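Local coordinates for protein response regulator receiver (Brucella melitensis biovar Abortus, PDB 4G97) that probably acts as a response regulator of the PhyR family, joining a sigma-factor-like helical region to a phosphorylatable receiver domain in stress-response signalling, at residues Val138-Met143 against Lys184-Leu189; Leu142-Asp147 against His164-Ile169. One frame throughout, in Å; residues are numbered along the deposited sequence.

Contact 1: residues Val138-Met143 against Lys184-Leu189; sequences VATRLM and KPRMVL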
loop_
_atom_site.group_PDB
_atom_site.type_symbol
_atom_site.label_atom_id
_atom_site.label_comp_id
_atom_site.label_asym_id
_atom_site.label_seq_id
_atom_site.Cartn_x
_atom_site.Cartn_y
_atom_site.Cartn_z
ATOM N N VAL A 138 1.429 6.328 15.453
ATOM C CA VAL A 138 0.472 6.882 16.431
ATOM C C VAL A 138 -0.540 5.765 16.723
ATOM O O VAL A 138 -1.109 5.202 15.781
ATOM C CB VAL A 138 -0.217 8.176 15.905
ATOM C CG1 VAL A 138 -1.141 8.771 16.961
ATOM C CG2 VAL A 138 0.824 9.214 15.466
ATOM N N ALA A 139 -0.733 5.420 18.009
ATOM C CA ALA A 139 -1.656 4.354 18.405
ATOM C C ALA A 139 -3.043 4.643 17.846
ATOM O O ALA A 139 -3.613 5.709 18.107
ATOM C CB ALA A 139 -1.692 4.203 19.929
ATOM N N THR A 140 -3.572 3.699 17.073
ATOM C CA THR A 140 -4.851 3.817 16.396
ATOM C C THR A 140 -5.775 2.670 16.745
ATOM O O THR A 140 -5.333 1.528 16.927
ATOM C CB THR A 140 -4.595 3.957 14.843
ATOM O OG1 THR A 140 -3.747 5.074 14.619
ATOM C CG2 THR A 140 -5.844 4.166 14.034
ATOM N N ARG A 141 -7.075 2.985 16.820
ATOM C CA ARG A 141 -8.136 2.011 17.066
ATOM C C ARG A 141 -8.580 1.503 15.690
ATOM O O ARG A 141 -8.977 2.289 14.833
ATOM C CB ARG A 141 -9.321 2.652 17.819
ATOM C CG ARG A 141 -8.983 3.011 19.255
ATOM C CD ARG A 141 -10.086 3.808 19.922
ATOM N NE ARG A 141 -11.219 2.960 20.288
ATOM C CZ ARG A 141 -12.370 2.922 19.633
ATOM N NH1 ARG A 141 -12.560 3.684 18.565
ATOM N NH2 ARG A 141 -13.334 2.112 20.032
ATOM N N LEU A 142 -8.463 0.202 15.455
ATOM C CA LEU A 142 -8.845 -0.286 14.146
ATOM C C LEU A 142 -9.786 -1.458 14.133
ATOM O O LEU A 142 -9.819 -2.269 15.058
ATOM C CB LEU A 142 -7.619 -0.490 13.235
ATOM C CG LEU A 142 -6.528 -1.409 13.718
ATOM C CD1 LEU A 142 -6.874 -2.863 13.420
ATOM C CD2 LEU A 142 -5.193 -1.028 13.072
ATOM N N MET A 143 -10.558 -1.539 13.073
ATOM C CA MET A 143 -11.464 -2.643 12.868
ATOM C C MET A 143 -10.878 -3.564 11.775
ATOM O O MET A 143 -10.389 -3.078 10.742
ATOM C CB MET A 143 -12.825 -2.110 12.465
ATOM C CG MET A 143 -13.825 -3.189 12.140
ATOM S SD MET A 143 -15.463 -2.600 11.642
ATOM C CE MET A 143 -15.057 -1.182 10.740
ATOM N N LYS A 184 -16.731 3.014 16.348
ATOM C CA LYS A 184 -16.169 4.147 15.607
ATOM C C LYS A 184 -14.632 4.059 15.435
ATOM O O LYS A 184 -13.901 4.898 15.964
ATOM C CB LYS A 184 -16.667 5.488 16.166
ATOM C CG LYS A 184 -18.154 5.721 15.876
ATOM C CD LYS A 184 -18.728 6.939 16.621
ATOM C CE LYS A 184 -20.239 7.008 16.556
ATOM N NZ LYS A 184 -20.881 5.898 17.324
ATOM N N PRO A 185 -14.101 2.981 14.789
ATOM C CA PRO A 185 -12.639 2.875 14.635
ATOM C C PRO A 185 -12.100 3.978 13.714
ATOM O O PRO A 185 -12.829 4.541 12.900
ATOM C CB PRO A 185 -12.454 1.485 14.028
ATOM C CG PRO A 185 -13.707 1.246 13.289
ATOM C CD PRO A 185 -14.783 1.851 14.129
ATOM N N ARG A 186 -10.823 4.274 13.857
ATOM C CA ARG A 186 -10.148 5.319 13.107
ATOM C C ARG A 186 -9.624 4.819 11.743
ATOM O O ARG A 186 -9.403 5.615 10.830
ATOM C CB ARG A 186 -9.001 5.840 13.994
ATOM C CG ARG A 186 -8.291 7.106 13.540
ATOM C CD ARG A 186 -9.229 8.284 13.462
ATOM N NE ARG A 186 -8.563 9.469 12.918
ATOM C CZ ARG A 186 -8.423 9.741 11.625
ATOM N NH1 ARG A 186 -8.864 8.888 10.708
ATOM N NH2 ARG A 186 -7.823 10.857 11.237
ATOM N N MET A 187 -9.465 3.492 11.617
ATOM C CA MET A 187 -8.924 2.804 10.448
ATOM C C MET A 187 -9.608 1.455 10.299
ATOM O O MET A 187 -10.054 0.859 11.293
ATOM C CB MET A 187 -7.398 2.608 10.658
ATOM C CG MET A 187 -6.660 1.989 9.468
ATOM S SD MET A 187 -4.862 1.897 9.688
ATOM C CE MET A 187 -4.413 3.481 9.288
ATOM N N VAL A 188 -9.647 0.944 9.052
ATOM C CA VAL A 188 -10.214 -0.363 8.727
ATOM C C VAL A 188 -9.188 -1.179 7.917
ATOM O O VAL A 188 -8.564 -0.641 7.002
ATOM C CB VAL A 188 -11.587 -0.227 7.980
ATOM C CG1 VAL A 188 -12.149 -1.581 7.572
ATOM C CG2 VAL A 188 -12.612 0.523 8.833
ATOM N N LEU A 189 -9.038 -2.481 8.254
ATOM C CA LEU A 189 -8.230 -3.452 7.502
ATOM C C LEU A 189 -9.272 -4.468 7.062
ATOM O O LEU A 189 -9.878 -5.126 7.916
ATOM C CB LEU A 189 -7.121 -4.093 8.354
ATOM C CG LEU A 189 -6.321 -3.119 9.235
ATOM C CD1 LEU A 189 -5.448 -3.840 10.172
ATOM C CD2 LEU A 189 -5.523 -2.143 8.427
HETATM O O HOH W 1 -11.224 5.549 17.294
#
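M143 crosses P185 obliquely and lies beside V188, the two side chains pointing the same way. Its CB lies 3.6 Å from P185 CG, and a bend at chi3 (36°) brings the terminal methyl CE to 3.5 Å from V188 CG2. L142 and L189 meet on the opposite face of the sheet, CD1 to CD1 at 3.7 Å, while T140 CG2 touches R186 CB at 3.6 Å just before the strands begin.

Parallel bridges pair L142 with M187 and M143 with V188. M143 is gripped twice: its N donates to M187 O at 3.0 Å, and its O accepts from L189 N at 2.9 Å. Two residues earlier, R141 O accepts a hydrogen bond from R186 N at 2.9 Å and a weak one from M187 N. The R141 guanidinium meets K184 O at its edge through a weak bond from NH1, reinforced by a water 2.6 Å from NH1 that donates to K184 O; its NH2 pairs with E183. Helix 243-265 covers T140 and M187, whereas helix 173-183 packs on M143.

The chemistry thus divides into an apolar, backbone-bonded interior and a hydrated, charged entrance to the strands.

Contact 2: residues Leu142-Asp147 against His164-Ile169; sequences LMIIED and HEVVGI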
loop_
_atom_site.group_PDB
_atom_site.type_symbol
_atom_site.label_atom_id
_atom_site.label_comp_id
_atom_site.label_asym_id
_atom_site.label_seq_id
_atom_site.Cartn_x
_atom_site.Cartn_y
_atom_site.Cartn_z
ATOM N N LEU A 142 -8.463 0.202 15.455
ATOM C CA LEU A 142 -8.845 -0.286 14.146
ATOM C C LEU A 142 -9.786 -1.458 14.133
ATOM O O LEU A 142 -9.819 -2.269 15.058
ATOM C CB LEU A 142 -7.619 -0.490 13.235
ATOM C CG LEU A 142 -6.528 -1.409 13.718
ATOM C CD1 LEU A 142 -6.874 -2.863 13.420
ATOM C CD2 LEU A 142 -5.193 -1.028 13.072
ATOM N N MET A 143 -10.558 -1.539 13.073
ATOM C CA MET A 143 -11.464 -2.643 12.868
ATOM C C MET A 143 -10.878 -3.564 11.775
ATOM O O MET A 143 -10.389 -3.078 10.742
ATOM C CB MET A 143 -12.825 -2.110 12.465
ATOM C CG MET A 143 -13.825 -3.189 12.140
ATOM S SD MET A 143 -15.463 -2.600 11.642
ATOM C CE MET A 143 -15.057 -1.182 10.740
ATOM N N ILE A 144 -10.960 -4.893 12.018
ATOM C CA ILE A 144 -10.541 -5.936 11.081
ATOM C C ILE A 144 -11.786 -6.579 10.497
ATOM O O ILE A 144 -12.634 -7.029 11.254
ATOM C CB ILE A 144 -9.609 -7.001 11.737
ATOM C CG1 ILE A 144 -8.305 -6.336 12.259
ATOM C CG2 ILE A 144 -9.276 -8.166 10.688
ATOM C CD1 ILE A 144 -7.410 -7.205 13.124
ATOM N N ILE A 145 -11.913 -6.607 9.162
ATOM C CA ILE A 145 -12.987 -7.327 8.472
ATOM C C ILE A 145 -12.288 -8.519 7.815
ATOM O O ILE A 145 -11.600 -8.367 6.796
ATOM C CB ILE A 145 -13.840 -6.523 7.461
ATOM C CG1 ILE A 145 -14.417 -5.221 8.100
ATOM C CG2 ILE A 145 -14.989 -7.427 6.978
ATOM C CD1 ILE A 145 -14.941 -4.234 7.129
ATOM N N GLU A 146 -12.395 -9.680 8.452
ATOM C CA GLU A 146 -11.729 -10.902 8.006
ATOM C C GLU A 146 -12.445 -12.135 8.567
ATOM O O GLU A 146 -12.577 -12.252 9.783
ATOM C CB GLU A 146 -10.234 -10.874 8.426
ATOM C CG GLU A 146 -9.468 -12.165 8.179
ATOM C CD GLU A 146 -9.371 -12.522 6.715
ATOM O OE1 GLU A 146 -9.957 -13.549 6.305
ATOM O OE2 GLU A 146 -8.768 -11.726 5.962
ATOM N N ASP A 147 -12.891 -13.047 7.682
ATOM C CA ASP A 147 -13.604 -14.282 8.071
ATOM C C ASP A 147 -12.703 -15.471 8.452
ATOM O O ASP A 147 -13.182 -16.369 9.138
ATOM C CB ASP A 147 -14.611 -14.711 6.986
ATOM C CG ASP A 147 -13.988 -15.110 5.658
ATOM O OD1 ASP A 147 -12.859 -14.644 5.359
ATOM O OD2 ASP A 147 -14.639 -15.857 4.905
ATOM N N HIS A 164 -1.253 -0.587 18.356
ATOM C CA HIS A 164 -2.608 -0.268 17.949
ATOM C C HIS A 164 -3.617 -1.081 18.717
ATOM O O HIS A 164 -3.262 -2.048 19.391
ATOM C CB HIS A 164 -2.804 -0.417 16.415
ATOM C CG HIS A 164 -1.850 0.402 15.602
ATOM N ND1 HIS A 164 -1.807 1.781 15.709
ATOM C CD2 HIS A 164 -0.911 -0.002 14.721
ATOM C CE1 HIS A 164 -0.824 2.169 14.915
ATOM N NE2 HIS A 164 -0.263 1.125 14.288
ATOM N N GLU A 165 -4.876 -0.684 18.630
ATOM C CA GLU A 165 -5.930 -1.389 19.333
ATOM C C GLU A 165 -6.945 -1.957 18.345
ATOM O O GLU A 165 -7.489 -1.219 17.531
ATOM C CB GLU A 165 -6.621 -0.444 20.339
ATOM C CG GLU A 165 -7.706 -1.123 21.162
ATOM C CD GLU A 165 -8.664 -0.186 21.875
ATOM O OE1 GLU A 165 -8.360 1.024 21.970
ATOM O OE2 GLU A 165 -9.729 -0.663 22.327
ATOM N N VAL A 166 -7.218 -3.261 18.442
ATOM C CA VAL A 166 -8.230 -3.891 17.612
ATOM C C VAL A 166 -9.557 -3.787 18.360
ATOM O O VAL A 166 -9.727 -4.426 19.407
ATOM C CB VAL A 166 -7.886 -5.346 17.213
ATOM C CG1 VAL A 166 -9.035 -5.975 16.424
ATOM C CG2 VAL A 166 -6.598 -5.390 16.410
ATOM N N VAL A 167 -10.498 -3.008 17.805
ATOM C CA VAL A 167 -11.805 -2.788 18.426
ATOM C C VAL A 167 -12.721 -3.990 18.277
ATOM O O VAL A 167 -13.701 -4.105 19.002
ATOM C CB VAL A 167 -12.484 -1.449 18.012
ATOM C CG1 VAL A 167 -11.566 -0.269 18.295
ATOM C CG2 VAL A 167 -12.929 -1.460 16.547
ATOM N N GLY A 168 -12.398 -4.846 17.317
ATOM C CA GLY A 168 -13.140 -6.053 16.999
ATOM C C GLY A 168 -12.830 -6.577 15.609
ATOM O O GLY A 168 -12.139 -5.924 14.816
ATOM N N ILE A 169 -13.351 -7.779 15.330
ATOM C CA ILE A 169 -13.195 -8.511 14.083
ATOM C C ILE A 169 -14.577 -8.786 13.543
ATOM O O ILE A 169 -15.363 -9.480 14.189
ATOM C CB ILE A 169 -12.350 -9.812 14.273
ATOM C CG1 ILE A 169 -10.895 -9.473 14.715
ATOM C CG2 ILE A 169 -12.342 -10.643 12.987
ATOM C CD1 ILE A 169 -10.075 -10.612 15.219
#
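L142 pairs with both E165 and V167: its N donates to E165 O at 2.7 Å and its O accepts from V167 N at 2.9 Å. Farther along, I144 N donates to G168 O at 3.2 Å. CA-H...O contacts supplement these bonds, with I169 CA 3.2 Å from I144 O and V166 CA set against L142 O.

Apolar contacts gather around V166. Its CG2 lies 3.8 Å from I144 CD1 and 3.9 Å from L142 CD1, so one methyl bridges two residues of strand 141-145. I169 CG1 touches I144 CB, and V167 CG2 lies 4.1 Å from M143 CB. Of a different kind is the approach of I169 CG2, anti to the backbone N, to E146 O at 3.6 Å, a methyl against a backbone carbonyl.

The polar ends look elsewhere. H164 meets L142 CD2 mainly through its CB, its NE2 bonding to Q137 and its ND1 to T140 N. E146 OE1 accepts from E148 N, and its OE2 lies close to D191, the predicted phosphorylation site.

Strands 141-145 and 165-170 are the two arms of a beta-alpha-beta unit whose helix 149-161 packs on V166 and I169; helix 173-183 packs against M143 and V167.

How the contacts relate
Contacts 1 and 2 lie about 8 Å apart, centre to centre, and share L142 and M143 of strand 141-145. Along the chain this strand comes first, followed by helix 149-161, strand 165-170, helix 173-183 and strand 187-191. Contact 2 joins the first strand to the second, at one edge of the five-stranded parallel sheet, whereas contact 1 joins it to the third on the interior side. Together they illustrate the 2-1-3-4-5 strand order of the CheY-like receiver fold: the first strand is sandwiched between its two successors and runs, with strand 187-191, toward the end of the sheet where the predicted phosphoacceptor D191 lies.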